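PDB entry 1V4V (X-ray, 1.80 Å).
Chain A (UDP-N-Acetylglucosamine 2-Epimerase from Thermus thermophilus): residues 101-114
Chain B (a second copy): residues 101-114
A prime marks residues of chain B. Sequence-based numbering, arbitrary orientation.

Chain A 101-114: TLTTFAVAWAAFLE
Chain B (101-114) TLTTFAVAWAAFLE

This is an apolar contact between two copies of one helix, packed antiparallel and joined by interlocking aromatic and leucine side chains, with no hydrogen bond between them. In each chain residues 102-113 are helical, with phi near -60 to -70° and psi near -40°, relaxing to about -25° at Leu113. Regular i to i+4 backbone bonds run through the helix, for example Trp109 N to Phe105 O at 2.8 Å. At the C-terminal end Glu114 N makes only weak bonds, to Ala110 O and Ala111 O, both 3.1 Å.

Thr101 is the N-cap. With chi1 at 65° (p), Thr101 OG1 accepts from Thr104 N at 3.1 Å; in the second copy Thr104′ N to Thr101′ OG1 is 3.0 Å.

The helix directions differ by 177°, and the axes come no closer than 14.7 Å. Leu102 lies opposite Leu113′, with CA to CA 10.3 Å; Leu113 CA to Leu102′ CA is 10.1 Å. So wide a gap suits large side chains, and Phe and Trp fill it. Together the stretches bury 406 Å².

Phe105 and Trp109 sit one turn apart and point toward the partner. Both have chi1 t, with chi2 of 62° for Phe105 and 24° for Trp109; the second copy is nearly the same. The edge of Phe105 meets the face of the six-membered ring of Trp109′. The centroids of the Phe105 ring and the Trp109′ six-membered ring are 5.0 Å apart, with the planes at 89°. Phe105 CD2 lies 3.5 Å from Trp109′ CH2. The reciprocal pair, Phe105′ on the six-membered ring of Trp109, also has centroids 5.0 Å apart, with planes at 90°. Between the copies, Phe105 CZ is 4.0 Å from Phe105′ CZ, and Trp109 CZ3 is 4.1 Å from Trp109′ CZ3. Trp109 and Trp109′ have the largest areas covered, 86 and 81 Å².

Leu102 starts sideways, but its t, p rotamer brings its end nearer the partner. Leu102 CD1 reaches Trp109′ CZ2 at 3.2 Å, a tight contact; Trp109 CZ2 to Leu102′ CD1 is 3.4 Å. Leu113 points toward the partner with rotamer m, t. Leu113 CD2 is 3.9 Å from Leu102′ CD1, while Leu102 CD1 to Leu113′ CD2 is looser, at 4.4 Å. The branched leucines thus extend the apolar contact beyond the aromatic rings.

Ala106 points sideways and is only slightly covered. Val107, Ala108, Ala110 and Ala111 are out of reach of the partner stretch yet buried in the assembly, where small or branched apolar side chains are at home.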

# COMPACT_ATOMS: atom_id res chain seq x y z
N THR A 101 4.05 -10.48 3.25
CA THR A 101 4.69 -10.99 2.03
C THR A 101 4.19 -10.28 0.77
O THR A 101 3.16 -9.62 0.78
CB THR A 101 4.44 -12.50 1.84
OG1 THR A 101 3.04 -12.72 1.63
CG2 THR A 101 4.91 -13.29 3.05
N LEU A 102 4.95 -10.44 -0.31
CA LEU A 102 4.60 -9.86 -1.60
C LEU A 102 3.26 -10.44 -2.06
O LEU A 102 2.40 -9.73 -2.59
CB LEU A 102 5.69 -10.18 -2.62
CG LEU A 102 5.63 -9.50 -3.99
CD1 LEU A 102 5.89 -8.02 -3.84
CD2 LEU A 102 6.67 -10.11 -4.92
N THR A 103 3.08 -11.74 -1.85
CA THR A 103 1.84 -12.41 -2.25
C THR A 103 0.65 -11.81 -1.51
O THR A 103 -0.41 -11.62 -2.10
CB THR A 103 1.91 -13.92 -2.00
OG1 THR A 103 2.98 -14.48 -2.77
CG2 THR A 103 0.60 -14.61 -2.39
N THR A 104 0.82 -11.52 -0.23
CA THR A 104 -0.26 -10.94 0.55
C THR A 104 -0.70 -9.61 -0.03
O THR A 104 -1.90 -9.34 -0.14
CB THR A 104 0.15 -10.77 2.03
OG1 THR A 104 0.12 -12.05 2.67
CG2 THR A 104 -0.79 -9.82 2.76
N PHE A 105 0.26 -8.76 -0.42
CA PHE A 105 -0.14 -7.49 -1.00
C PHE A 105 -0.79 -7.71 -2.37
O PHE A 105 -1.79 -7.06 -2.69
CB PHE A 105 1.05 -6.54 -1.19
CG PHE A 105 0.71 -5.33 -2.02
CD1 PHE A 105 -0.27 -4.44 -1.59
CD2 PHE A 105 1.27 -5.15 -3.28
CE1 PHE A 105 -0.69 -3.38 -2.40
CE2 PHE A 105 0.86 -4.10 -4.10
CZ PHE A 105 -0.13 -3.21 -3.67
N ALA A 106 -0.22 -8.60 -3.16
CA ALA A 106 -0.76 -8.87 -4.49
C ALA A 106 -2.22 -9.32 -4.39
O ALA A 106 -3.05 -8.92 -5.20
CB ALA A 106 0.07 -9.94 -5.20
N VAL A 107 -2.53 -10.12 -3.37
CA VAL A 107 -3.89 -10.60 -3.17
C VAL A 107 -4.80 -9.45 -2.73
O VAL A 107 -5.92 -9.31 -3.22
CB VAL A 107 -3.94 -11.74 -2.12
CG1 VAL A 107 -5.38 -12.11 -1.81
CG2 VAL A 107 -3.20 -12.96 -2.66
N ALA A 108 -4.31 -8.62 -1.81
CA ALA A 108 -5.07 -7.48 -1.33
C ALA A 108 -5.35 -6.50 -2.47
O ALA A 108 -6.44 -5.92 -2.56
CB ALA A 108 -4.31 -6.77 -0.21
N TRP A 109 -4.37 -6.32 -3.35
CA TRP A 109 -4.56 -5.40 -4.47
C TRP A 109 -5.57 -5.99 -5.46
O TRP A 109 -6.39 -5.26 -6.03
CB TRP A 109 -3.21 -5.11 -5.16
CG TRP A 109 -3.25 -3.96 -6.13
CD1 TRP A 109 -4.13 -2.91 -6.14
CD2 TRP A 109 -2.34 -3.73 -7.22
NE1 TRP A 109 -3.83 -2.05 -7.16
CE2 TRP A 109 -2.73 -2.52 -7.84
CE3 TRP A 109 -1.24 -4.42 -7.72
CZ2 TRP A 109 -2.06 -1.99 -8.94
CZ3 TRP A 109 -0.56 -3.90 -8.82
CH2 TRP A 109 -0.98 -2.69 -9.42
N ALA A 110 -5.51 -7.30 -5.65
CA ALA A 110 -6.44 -7.98 -6.55
C ALA A 110 -7.86 -7.79 -6.03
O ALA A 110 -8.77 -7.48 -6.80
CB ALA A 110 -6.10 -9.47 -6.62
N ALA A 111 -8.04 -7.95 -4.72
CA ALA A 111 -9.34 -7.78 -4.10
C ALA A 111 -9.82 -6.35 -4.30
O ALA A 111 -10.96 -6.11 -4.69
CB ALA A 111 -9.26 -8.10 -2.61
N PHE A 112 -8.93 -5.39 -4.04
CA PHE A 112 -9.29 -3.99 -4.20
C PHE A 112 -9.72 -3.70 -5.65
O PHE A 112 -10.71 -3.01 -5.88
CB PHE A 112 -8.11 -3.09 -3.83
CG PHE A 112 -8.41 -1.63 -3.98
CD1 PHE A 112 -9.15 -0.96 -3.01
CD2 PHE A 112 -8.03 -0.94 -5.12
CE1 PHE A 112 -9.49 0.38 -3.17
CE2 PHE A 112 -8.37 0.40 -5.30
CZ PHE A 112 -9.11 1.06 -4.32
N LEU A 113 -8.96 -4.21 -6.61
CA LEU A 113 -9.28 -3.98 -8.02
C LEU A 113 -10.61 -4.59 -8.44
O LEU A 113 -11.24 -4.14 -9.40
CB LEU A 113 -8.15 -4.50 -8.92
CG LEU A 113 -6.83 -3.72 -8.82
CD1 LEU A 113 -5.79 -4.38 -9.70
CD2 LEU A 113 -7.05 -2.27 -9.24
N GLU A 114 -11.04 -5.63 -7.71
CA GLU A 114 -12.30 -6.29 -8.01
C GLU A 114 -13.42 -5.69 -7.17
O GLU A 114 -14.56 -6.15 -7.22
CB GLU A 114 -12.18 -7.80 -7.73
CG GLU A 114 -11.23 -8.51 -8.67
CD GLU A 114 -11.63 -8.35 -10.13
OE1 GLU A 114 -10.74 -8.43 -11.01
OE2 GLU A 114 -12.83 -8.15 -10.41
N THR B 101 -2.32 6.92 -12.57
CA THR B 101 -2.82 5.78 -13.35
C THR B 101 -2.30 4.48 -12.75
O THR B 101 -1.32 4.47 -12.00
CB THR B 101 -2.38 5.85 -14.83
OG1 THR B 101 -0.96 5.71 -14.93
CG2 THR B 101 -2.81 7.17 -15.47
N LEU B 102 -2.95 3.37 -13.09
CA LEU B 102 -2.55 2.06 -12.60
C LEU B 102 -1.15 1.78 -13.12
O LEU B 102 -0.29 1.22 -12.42
CB LEU B 102 -3.50 0.99 -13.13
CG LEU B 102 -3.34 -0.43 -12.58
CD1 LEU B 102 -4.14 -0.56 -11.29
CD2 LEU B 102 -3.84 -1.44 -13.60
N THR B 103 -0.92 2.18 -14.37
CA THR B 103 0.37 1.97 -15.00
C THR B 103 1.47 2.70 -14.23
O THR B 103 2.57 2.17 -14.07
CB THR B 103 0.34 2.44 -16.47
OG1 THR B 103 -0.64 1.67 -17.18
CG2 THR B 103 1.70 2.22 -17.13
N THR B 104 1.17 3.90 -13.75
CA THR B 104 2.13 4.68 -12.99
C THR B 104 2.54 3.97 -11.69
O THR B 104 3.72 3.96 -11.34
CB THR B 104 1.57 6.07 -12.66
OG1 THR B 104 1.53 6.85 -13.86
CG2 THR B 104 2.42 6.78 -11.62
N PHE B 105 1.59 3.39 -10.98
CA PHE B 105 1.96 2.69 -9.76
C PHE B 105 2.78 1.45 -10.10
O PHE B 105 3.76 1.13 -9.42
CB PHE B 105 0.74 2.26 -8.94
CG PHE B 105 1.09 1.29 -7.84
CD1 PHE B 105 1.94 1.67 -6.81
CD2 PHE B 105 0.64 -0.04 -7.89
CE1 PHE B 105 2.35 0.75 -5.84
CE2 PHE B 105 1.05 -0.97 -6.92
CZ PHE B 105 1.90 -0.58 -5.90
N ALA B 106 2.35 0.73 -11.13
CA ALA B 106 3.05 -0.49 -11.53
C ALA B 106 4.51 -0.20 -11.86
O ALA B 106 5.39 -0.99 -11.51
CB ALA B 106 2.34 -1.12 -12.73
N VAL B 107 4.77 0.93 -12.52
CA VAL B 107 6.14 1.28 -12.85
C VAL B 107 6.92 1.66 -11.59
O VAL B 107 8.07 1.27 -11.42
CB VAL B 107 6.19 2.46 -13.86
CG1 VAL B 107 7.62 2.93 -14.02
CG2 VAL B 107 5.62 2.00 -15.21
N ALA B 108 6.28 2.41 -10.69
CA ALA B 108 6.92 2.82 -9.44
C ALA B 108 7.26 1.59 -8.59
O ALA B 108 8.31 1.52 -7.96
CB ALA B 108 5.99 3.75 -8.66
N TRP B 109 6.35 0.62 -8.58
CA TRP B 109 6.58 -0.58 -7.79
C TRP B 109 7.71 -1.40 -8.41
O TRP B 109 8.55 -1.95 -7.69
CB TRP B 109 5.28 -1.39 -7.71
CG TRP B 109 5.32 -2.46 -6.66
CD1 TRP B 109 6.09 -2.49 -5.52
CD2 TRP B 109 4.51 -3.64 -6.63
NE1 TRP B 109 5.80 -3.62 -4.79
CE2 TRP B 109 4.84 -4.34 -5.45
CE3 TRP B 109 3.54 -4.17 -7.49
CZ2 TRP B 109 4.22 -5.55 -5.11
CZ3 TRP B 109 2.93 -5.38 -7.15
CH2 TRP B 109 3.28 -6.05 -5.97
N ALA B 110 7.76 -1.46 -9.74
CA ALA B 110 8.82 -2.19 -10.43
C ALA B 110 10.17 -1.57 -10.04
O ALA B 110 11.11 -2.28 -9.70
CB ALA B 110 8.63 -2.11 -11.95
N ALA B 111 10.25 -0.25 -10.09
CA ALA B 111 11.48 0.45 -9.73
C ALA B 111 11.86 0.12 -8.29
O ALA B 111 13.01 -0.24 -8.00
CB ALA B 111 11.28 1.97 -9.89
N PHE B 112 10.91 0.25 -7.37
CA PHE B 112 11.17 -0.03 -5.96
C PHE B 112 11.68 -1.46 -5.74
O PHE B 112 12.62 -1.69 -4.96
CB PHE B 112 9.90 0.18 -5.14
CG PHE B 112 10.08 -0.12 -3.68
CD1 PHE B 112 10.60 0.84 -2.82
CD2 PHE B 112 9.76 -1.38 -3.17
CE1 PHE B 112 10.79 0.55 -1.47
CE2 PHE B 112 9.96 -1.68 -1.82
CZ PHE B 112 10.48 -0.71 -0.97
N LEU B 113 11.05 -2.42 -6.41
CA LEU B 113 11.45 -3.81 -6.27
C LEU B 113 12.86 -4.04 -6.81
O LEU B 113 13.55 -4.98 -6.40
CB LEU B 113 10.43 -4.73 -6.97
CG LEU B 113 9.06 -4.79 -6.27
CD1 LEU B 113 8.08 -5.64 -7.07
CD2 LEU B 113 9.24 -5.36 -4.87
N GLU B 114 13.29 -3.17 -7.73
CA GLU B 114 14.63 -3.26 -8.32
C GLU B 114 15.63 -2.37 -7.59
O GLU B 114 16.80 -2.28 -7.98
CB GLU B 114 14.60 -2.87 -9.80
CG GLU B 114 13.75 -3.77 -10.68
CD GLU B 114 14.27 -5.20 -10.74
OE1 GLU B 114 13.50 -6.09 -11.16
OE2 GLU B 114 15.44 -5.43 -10.37